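Local coordinates for protein Sam-dependent methyltransferases (Streptomyces davawensis, PDB 4D7K) that catalyses the two successive S-adenosylmethionine-dependent methylations that turn 8-amino-8-demethylriboflavin into the antibiotic roseoflavin, and works as a homodimer, at residues 191-194 and 195-199; 207-210 and 211-215; 219-223 and 224-228. All blocks are in the same frame, centred on the assembly; numbering follows the deposited sequence.

Contact 1 (191-194 and 195-199); sequences QFLA and GVLTA
With chi1 at 175°, Phe192 carries its ring on the far side of the CA–CB bond from its own nitrogen, while Val196 turns CG2 away from its carbonyl carbon; the two settings bring that methyl over the phenyl face. Val196 CG2 lies 3.8 Å from the centroid of the Phe192 ring, 20° off the normal and displaced toward the rim near CZ, a CH-pi contact between neighbours one helical turn apart. The next pair round the helix is aliphatic: Leu193 CD1 meets Leu197 CD1 at 3.6 Å, the branched ends crossing at a slant. Helix 191-199 follows strand 181-185 in a beta-alpha-beta unit of the Rossmann-like methyltransferase domain. Its apolar residues suit the side laid on the sheet, where Phe192, Leu193 and Val196 touch strand 181-185 and Leu197 reaches Val230.

Regular i to i+4 bonds run through the turn, among them Leu197 N to Leu193 O at 3.0 Å. Farther along, Ala194 O takes two donors from one residue: Thr198 N at 3.1 Å, and Thr198 OG1 at 2.7 Å from the opposite face of the carbonyl plane. A threonine suits this last turn because its hydroxyl can bond back to the helix's own backbone. The helix is therefore two-sided, apolar where it meets the strands and, at exposed Thr198, polar yet internally hydrogen-bonded.

Contact 2 (207-210 and 211-215); sequences LVDG and PAVAA
Val213 lays its CG2 methyl against the carboxylate of Asp209, 3.8 Å from Asp209 CG and about as far from Asp209 OD1, an apolar contact beside the polar partners of the acid. Val213 has chi1 at -73°, which sets CG2 between its own nitrogen and carbonyl carbon and aims it back at the strand end. Asp209 closes strand 204-209, and the turn through Gly210 and Pro211 leads to Val213, the N-cap residue of helix 214-223. This is the second strand-to-helix passage of a class I methyltransferase fold, where an acidic residue at the strand's end characteristically meets the cofactor, and Asp209 is predicted to bind S-adenosylmethionine. Its carboxylate is tied to the neighbouring strand-to-helix loop, for Asp209 OD2 accepts a hydrogen bond from Gly188 N, in the loop after strand 181-185. Gly210, with an extended backbone (psi 176°), bridges the strand end and the proline. Pro211, with no N-H to offer, suits a turn outside the strand pairing, and its side chain rests on Ile234 of strand 230-234.

Contact 3 (219-223 and 224-228); sequences KFLAS and QNLTE
One face of the Phe220 ring carries the CG methylene of Gln224, which stands 3.8 Å above the ring plane and is shifted toward the rim, nearest CZ. Near an edge, the CE2 corner approaches Ala194 of helix 191-199. The methylene contact is a CH-pi interaction, made over the face. Gln224 bends at chi2, and its terminal amide plane ends up only 6° from parallel with the ring, although the methylene, not the amide, makes the ring contact. A glutamine is apt here: its aliphatic part serves the phenyl group, in a residue that is exposed overall and ends in a polar amide.

At the same turn the helix ends in a Schellman motif. Asn225 takes a positive phi of 49°, a conformation that asparagine tolerates better than most residues, and the chain reverses. Leu226 N then bonds to Leu221 O at 2.8 Å and is almost straight, with an N-H...O angle of 172°, while Gln224 N adds a weak bond to the same oxygen. Asn225 N reaches Ala222 O at 3.1 Å from well above the carbonyl plane. The reversal also sets Leu226 CB 4.1 Å from Leu221 CD2, with the side chains crossing at about a right angle. The hydroxyl of Ser223 turns back within the last turn, OG donating to Phe220 O at 2.6 Å. Carbonyls at a helix C-terminus lack the next turn's donors, and here Phe220 O and Leu221 O are supplied instead by a serine hydroxyl and by amides of the departing chain, while Leu221 and Leu226, both buried, pack inward, the first on Val230 and Val232 of strand 230-234 and the second on Ala194.

In the fold
The three contacts follow one another along the chain through the Rossmann-like O-methyltransferase domain. Contact 1 lies in helix 191-199, contact 2 at the passage from strand 204-209 to helix 214-223, and contact 3 at the far end of that second helix, before edge strand 230-234. Contacts 1 and 3 are closest, their centres about 11 Å apart; where Ala194 packs on Phe220 and Leu226, helix 191-199 meets the C-terminal end of helix 214-223, and both helices also reach strand 230-234. Contact 2 lies about 17 Å from contact 1 and 14 Å from contact 3, all centre to centre, and holds the predicted cofactor-binding Asp209.

Contact 1 (191-194 and 195-199)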
loop_
_atom_site.group_PDB
_atom_site.type_symbol
_atom_site.label_atom_id
_atom_site.label_comp_id
_atom_site.label_asym_id
_atom_site.label_seq_id
_atom_site.Cartn_x
_atom_site.Cartn_y
_atom_site.Cartn_z
ATOM N N GLN A 191 -3.477 16.127 -24.785
ATOM C CA GLN A 191 -3.192 16.653 -23.452
ATOM C C GLN A 191 -1.812 17.298 -23.357
ATOM O O GLN A 191 -1.686 18.461 -22.971
ATOM C CB GLN A 191 -3.319 15.532 -22.416
ATOM C CG GLN A 191 -3.251 15.979 -20.964
ATOM C CD GLN A 191 -3.387 14.815 -19.994
ATOM O OE1 GLN A 191 -3.015 13.685 -20.308
ATOM N NE2 GLN A 191 -3.931 15.084 -18.817
ATOM N N PHE A 192 -0.780 16.540 -23.711
ATOM C CA PHE A 192 0.586 17.054 -23.676
ATOM C C PHE A 192 0.771 18.235 -24.623
ATOM O O PHE A 192 1.300 19.277 -24.236
ATOM C CB PHE A 192 1.588 15.953 -24.030
ATOM C CG PHE A 192 3.004 16.442 -24.140
ATOM C CD1 PHE A 192 3.730 16.750 -23.002
ATOM C CD2 PHE A 192 3.606 16.596 -25.375
ATOM C CE1 PHE A 192 5.033 17.203 -23.095
ATOM C CE2 PHE A 192 4.909 17.049 -25.475
ATOM C CZ PHE A 192 5.623 17.352 -24.334
ATOM N N LEU A 193 0.337 18.054 -25.867
ATOM C CA LEU A 193 0.424 19.094 -26.885
ATOM C C LEU A 193 -0.238 20.391 -26.428
ATOM O O LEU A 193 0.277 21.481 -26.685
ATOM C CB LEU A 193 -0.220 18.610 -28.186
ATOM C CG LEU A 193 -0.094 19.508 -29.413
ATOM C CD1 LEU A 193 1.368 19.722 -29.752
ATOM C CD2 LEU A 193 -0.839 18.897 -30.592
ATOM N N ALA A 194 -1.373 20.263 -25.741
ATOM C CA ALA A 194 -2.089 21.422 -25.207
ATOM C C ALA A 194 -1.266 22.156 -24.153
ATOM O O ALA A 194 -1.236 23.388 -24.124
ATOM C CB ALA A 194 -3.426 20.998 -24.623
ATOM N N GLY A 195 -0.599 21.394 -23.290
ATOM C CA GLY A 195 0.252 21.972 -22.260
ATOM C C GLY A 195 1.405 22.777 -22.838
ATOM O O GLY A 195 1.712 23.874 -22.372
ATOM N N VAL A 196 2.043 22.222 -23.866
ATOM C CA VAL A 196 3.181 22.862 -24.513
ATOM C C VAL A 196 2.769 24.126 -25.258
ATOM O O VAL A 196 3.459 25.142 -25.198
ATOM C CB VAL A 196 3.878 21.897 -25.492
ATOM C CG1 VAL A 196 5.056 22.571 -26.151
ATOM C CG2 VAL A 196 4.330 20.641 -24.766
ATOM N N LEU A 197 1.638 24.068 -25.954
ATOM C CA LEU A 197 1.145 25.225 -26.700
ATOM C C LEU A 197 0.720 26.375 -25.784
ATOM O O LEU A 197 0.688 27.534 -26.204
ATOM C CB LEU A 197 -0.023 24.824 -27.603
ATOM C CG LEU A 197 0.314 24.533 -29.070
ATOM C CD1 LEU A 197 1.181 23.296 -29.202
ATOM C CD2 LEU A 197 -0.951 24.386 -29.897
ATOM N N THR A 198 0.388 26.053 -24.539
ATOM C CA THR A 198 0.027 27.077 -23.566
ATOM C C THR A 198 1.289 27.714 -22.993
ATOM O O THR A 198 1.280 28.875 -22.588
ATOM C CB THR A 198 -0.829 26.499 -22.421
ATOM O OG1 THR A 198 -1.906 25.730 -22.969
ATOM C CG2 THR A 198 -1.399 27.617 -21.552
ATOM N N ALA A 199 2.376 26.948 -22.973
ATOM C CA ALA A 199 3.656 27.443 -22.477
ATOM C C ALA A 199 4.406 28.225 -23.551
ATOM O O ALA A 199 5.236 29.082 -23.244
ATOM C CB ALA A 199 4.508 26.291 -21.973
#

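Contact 2 (207-210 and 211-215)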
loop_
_atom_site.group_PDB
_atom_site.type_symbol
_atom_site.label_atom_id
_atom_site.label_comp_id
_atom_site.label_asym_id
_atom_site.label_seq_id
_atom_site.Cartn_x
_atom_site.Cartn_y
_atom_site.Cartn_z
ATOM N N LEU A 207 -1.339 16.965 -34.160
ATOM C CA LEU A 207 -1.656 15.778 -33.378
ATOM C C LEU A 207 -1.825 14.554 -34.271
ATOM O O LEU A 207 -2.742 14.497 -35.093
ATOM C CB LEU A 207 -2.922 16.004 -32.556
ATOM C CG LEU A 207 -3.418 14.802 -31.758
ATOM C CD1 LEU A 207 -2.315 14.309 -30.841
ATOM C CD2 LEU A 207 -4.659 15.174 -30.961
ATOM N N VAL A 208 -0.940 13.577 -34.102
ATOM C CA VAL A 208 -0.976 12.357 -34.900
ATOM C C VAL A 208 -1.360 11.147 -34.056
ATOM O O VAL A 208 -0.630 10.771 -33.139
ATOM C CB VAL A 208 0.384 12.084 -35.565
ATOM C CG1 VAL A 208 0.367 10.738 -36.270
ATOM C CG2 VAL A 208 0.735 13.199 -36.533
ATOM N N ASP A 209 -2.501 10.539 -34.365
ATOM C CA ASP A 209 -2.953 9.359 -33.634
ATOM C C ASP A 209 -4.014 8.586 -34.416
ATOM O O ASP A 209 -4.509 9.050 -35.445
ATOM C CB ASP A 209 -3.493 9.759 -32.256
ATOM C CG ASP A 209 -3.421 8.624 -31.246
ATOM O OD1 ASP A 209 -3.884 7.510 -31.566
ATOM O OD2 ASP A 209 -2.891 8.843 -30.135
ATOM N N GLY A 210 -4.353 7.400 -33.921
ATOM C CA GLY A 210 -5.331 6.548 -34.571
ATOM C C GLY A 210 -6.741 7.078 -34.427
ATOM O O GLY A 210 -6.965 8.086 -33.756
ATOM N N PRO A 211 -7.706 6.395 -35.058
ATOM C CA PRO A 211 -9.109 6.822 -35.064
ATOM C C PRO A 211 -9.830 6.503 -33.761
ATOM O O PRO A 211 -10.996 6.862 -33.602
ATOM C CB PRO A 211 -9.707 6.024 -36.225
ATOM C CG PRO A 211 -8.893 4.777 -36.260
ATOM C CD PRO A 211 -7.495 5.178 -35.862
ATOM N N ALA A 212 -9.143 5.835 -32.842
ATOM C CA ALA A 212 -9.741 5.463 -31.565
ATOM C C ALA A 212 -10.082 6.687 -30.714
ATOM O O ALA A 212 -11.002 6.646 -29.896
ATOM C CB ALA A 212 -8.810 4.534 -30.801
ATOM N N VAL A 213 -9.346 7.777 -30.913
ATOM C CA VAL A 213 -9.503 8.965 -30.079
ATOM C C VAL A 213 -9.736 10.243 -30.885
ATOM O O VAL A 213 -9.509 11.344 -30.386
ATOM C CB VAL A 213 -8.268 9.175 -29.183
ATOM C CG1 VAL A 213 -8.241 8.147 -28.063
ATOM C CG2 VAL A 213 -6.996 9.112 -30.017
ATOM N N ALA A 214 -10.199 10.092 -32.122
ATOM C CA ALA A 214 -10.396 11.228 -33.019
ATOM C C ALA A 214 -11.399 12.240 -32.467
ATOM O O ALA A 214 -11.127 13.442 -32.438
ATOM C CB ALA A 214 -10.843 10.742 -34.389
ATOM N N ALA A 215 -12.558 11.752 -32.034
ATOM C CA ALA A 215 -13.607 12.623 -31.509
ATOM C C ALA A 215 -13.217 13.185 -30.145
ATOM O O ALA A 215 -13.512 14.337 -29.828
ATOM C CB ALA A 215 -14.933 11.873 -31.420
#

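Contact 3 (219-223 and 224-228)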
loop_
_atom_site.group_PDB
_atom_site.type_symbol
_atom_site.label_atom_id
_atom_site.label_comp_id
_atom_site.label_asym_id
_atom_site.label_seq_id
_atom_site.Cartn_x
_atom_site.Cartn_y
_atom_site.Cartn_z
ATOM N N LYS A 219 -12.899 17.375 -29.187
ATOM C CA LYS A 219 -13.646 17.969 -28.086
ATOM C C LYS A 219 -12.709 18.608 -27.066
ATOM O O LYS A 219 -12.923 19.751 -26.660
ATOM C CB LYS A 219 -14.541 16.923 -27.411
ATOM C CG LYS A 219 -15.485 17.505 -26.369
ATOM C CD LYS A 219 -16.382 16.443 -25.744
ATOM C CE LYS A 219 -17.431 15.947 -26.728
ATOM N NZ LYS A 219 -18.433 15.043 -26.088
ATOM N N PHE A 220 -11.669 17.883 -26.660
ATOM C CA PHE A 220 -10.714 18.415 -25.684
ATOM C C PHE A 220 -10.037 19.685 -26.181
ATOM O O PHE A 220 -9.904 20.658 -25.435
ATOM C CB PHE A 220 -9.644 17.380 -25.331
ATOM C CG PHE A 220 -8.516 17.945 -24.513
ATOM C CD1 PHE A 220 -8.676 18.169 -23.153
ATOM C CD2 PHE A 220 -7.298 18.268 -25.107
ATOM C CE1 PHE A 220 -7.643 18.701 -22.397
ATOM C CE2 PHE A 220 -6.267 18.801 -24.359
ATOM C CZ PHE A 220 -6.437 19.015 -23.000
ATOM N N LEU A 221 -9.607 19.672 -27.440
ATOM C CA LEU A 221 -8.969 20.842 -28.032
ATOM C C LEU A 221 -9.933 22.023 -28.102
ATOM O O LEU A 221 -9.516 23.176 -27.992
ATOM C CB LEU A 221 -8.433 20.518 -29.426
ATOM C CG LEU A 221 -7.254 19.546 -29.490
ATOM C CD1 LEU A 221 -6.866 19.288 -30.935
ATOM C CD2 LEU A 221 -6.069 20.069 -28.699
ATOM N N ALA A 222 -11.218 21.735 -28.289
ATOM C CA ALA A 222 -12.224 22.792 -28.347
ATOM C C ALA A 222 -12.445 23.388 -26.962
ATOM O O ALA A 222 -12.670 24.589 -26.820
ATOM C CB ALA A 222 -13.533 22.262 -28.917
ATOM N N SER A 223 -12.372 22.540 -25.941
ATOM C CA SER A 223 -12.522 22.988 -24.562
ATOM C C SER A 223 -11.321 23.820 -24.117
ATOM O O SER A 223 -11.364 24.474 -23.078
ATOM C CB SER A 223 -12.705 21.793 -23.622
ATOM O OG SER A 223 -11.471 21.136 -23.384
ATOM N N GLN A 224 -10.250 23.780 -24.905
ATOM C CA GLN A 224 -9.050 24.563 -24.623
ATOM C C GLN A 224 -8.843 25.657 -25.672
ATOM O O GLN A 224 -7.831 26.359 -25.650
ATOM C CB GLN A 224 -7.812 23.658 -24.568
ATOM C CG GLN A 224 -7.899 22.509 -23.568
ATOM C CD GLN A 224 -7.853 22.974 -22.122
ATOM O OE1 GLN A 224 -6.854 23.534 -21.667
ATOM N NE2 GLN A 224 -8.938 22.743 -21.392
ATOM N N ASN A 225 -9.808 25.797 -26.579
ATOM C CA ASN A 225 -9.710 26.737 -27.697
ATOM C C ASN A 225 -8.386 26.619 -28.452
ATOM O O ASN A 225 -7.704 27.614 -28.693
ATOM C CB ASN A 225 -9.899 28.175 -27.209
ATOM C CG ASN A 225 -11.330 28.474 -26.812
ATOM O OD1 ASN A 225 -12.162 28.810 -27.655
ATOM N ND2 ASN A 225 -11.624 28.360 -25.524
ATOM N N LEU A 226 -8.026 25.395 -28.818
ATOM C CA LEU A 226 -6.793 25.150 -29.555
ATOM C C LEU A 226 -7.078 24.591 -30.939
ATOM O O LEU A 226 -6.174 24.114 -31.622
ATOM C CB LEU A 226 -5.895 24.193 -28.780
ATOM C CG LEU A 226 -5.291 24.770 -27.503
ATOM C CD1 LEU A 226 -4.411 23.735 -26.841
ATOM C CD2 LEU A 226 -4.502 26.032 -27.818
ATOM N N THR A 227 -8.341 24.663 -31.344
ATOM C CA THR A 227 -8.798 24.089 -32.605
ATOM C C THR A 227 -8.107 24.712 -33.817
ATOM O O THR A 227 -7.837 24.032 -34.807
ATOM C CB THR A 227 -10.326 24.245 -32.743
ATOM O OG1 THR A 227 -10.969 23.553 -31.666
ATOM C CG2 THR A 227 -10.821 23.685 -34.073
ATOM N N GLU A 228 -7.799 26.000 -33.729
ATOM C CA GLU A 228 -7.193 26.702 -34.852
ATOM C C GLU A 228 -5.665 26.608 -34.834
ATOM O O GLU A 228 -5.002 27.016 -35.787
ATOM C CB GLU A 228 -7.630 28.167 -34.856
ATOM C CG GLU A 228 -7.921 28.725 -36.238
ATOM C CD GLU A 228 -9.192 28.155 -36.850
ATOM O OE1 GLU A 228 -9.991 27.534 -36.115
ATOM O OE2 GLU A 228 -9.392 28.333 -38.071
#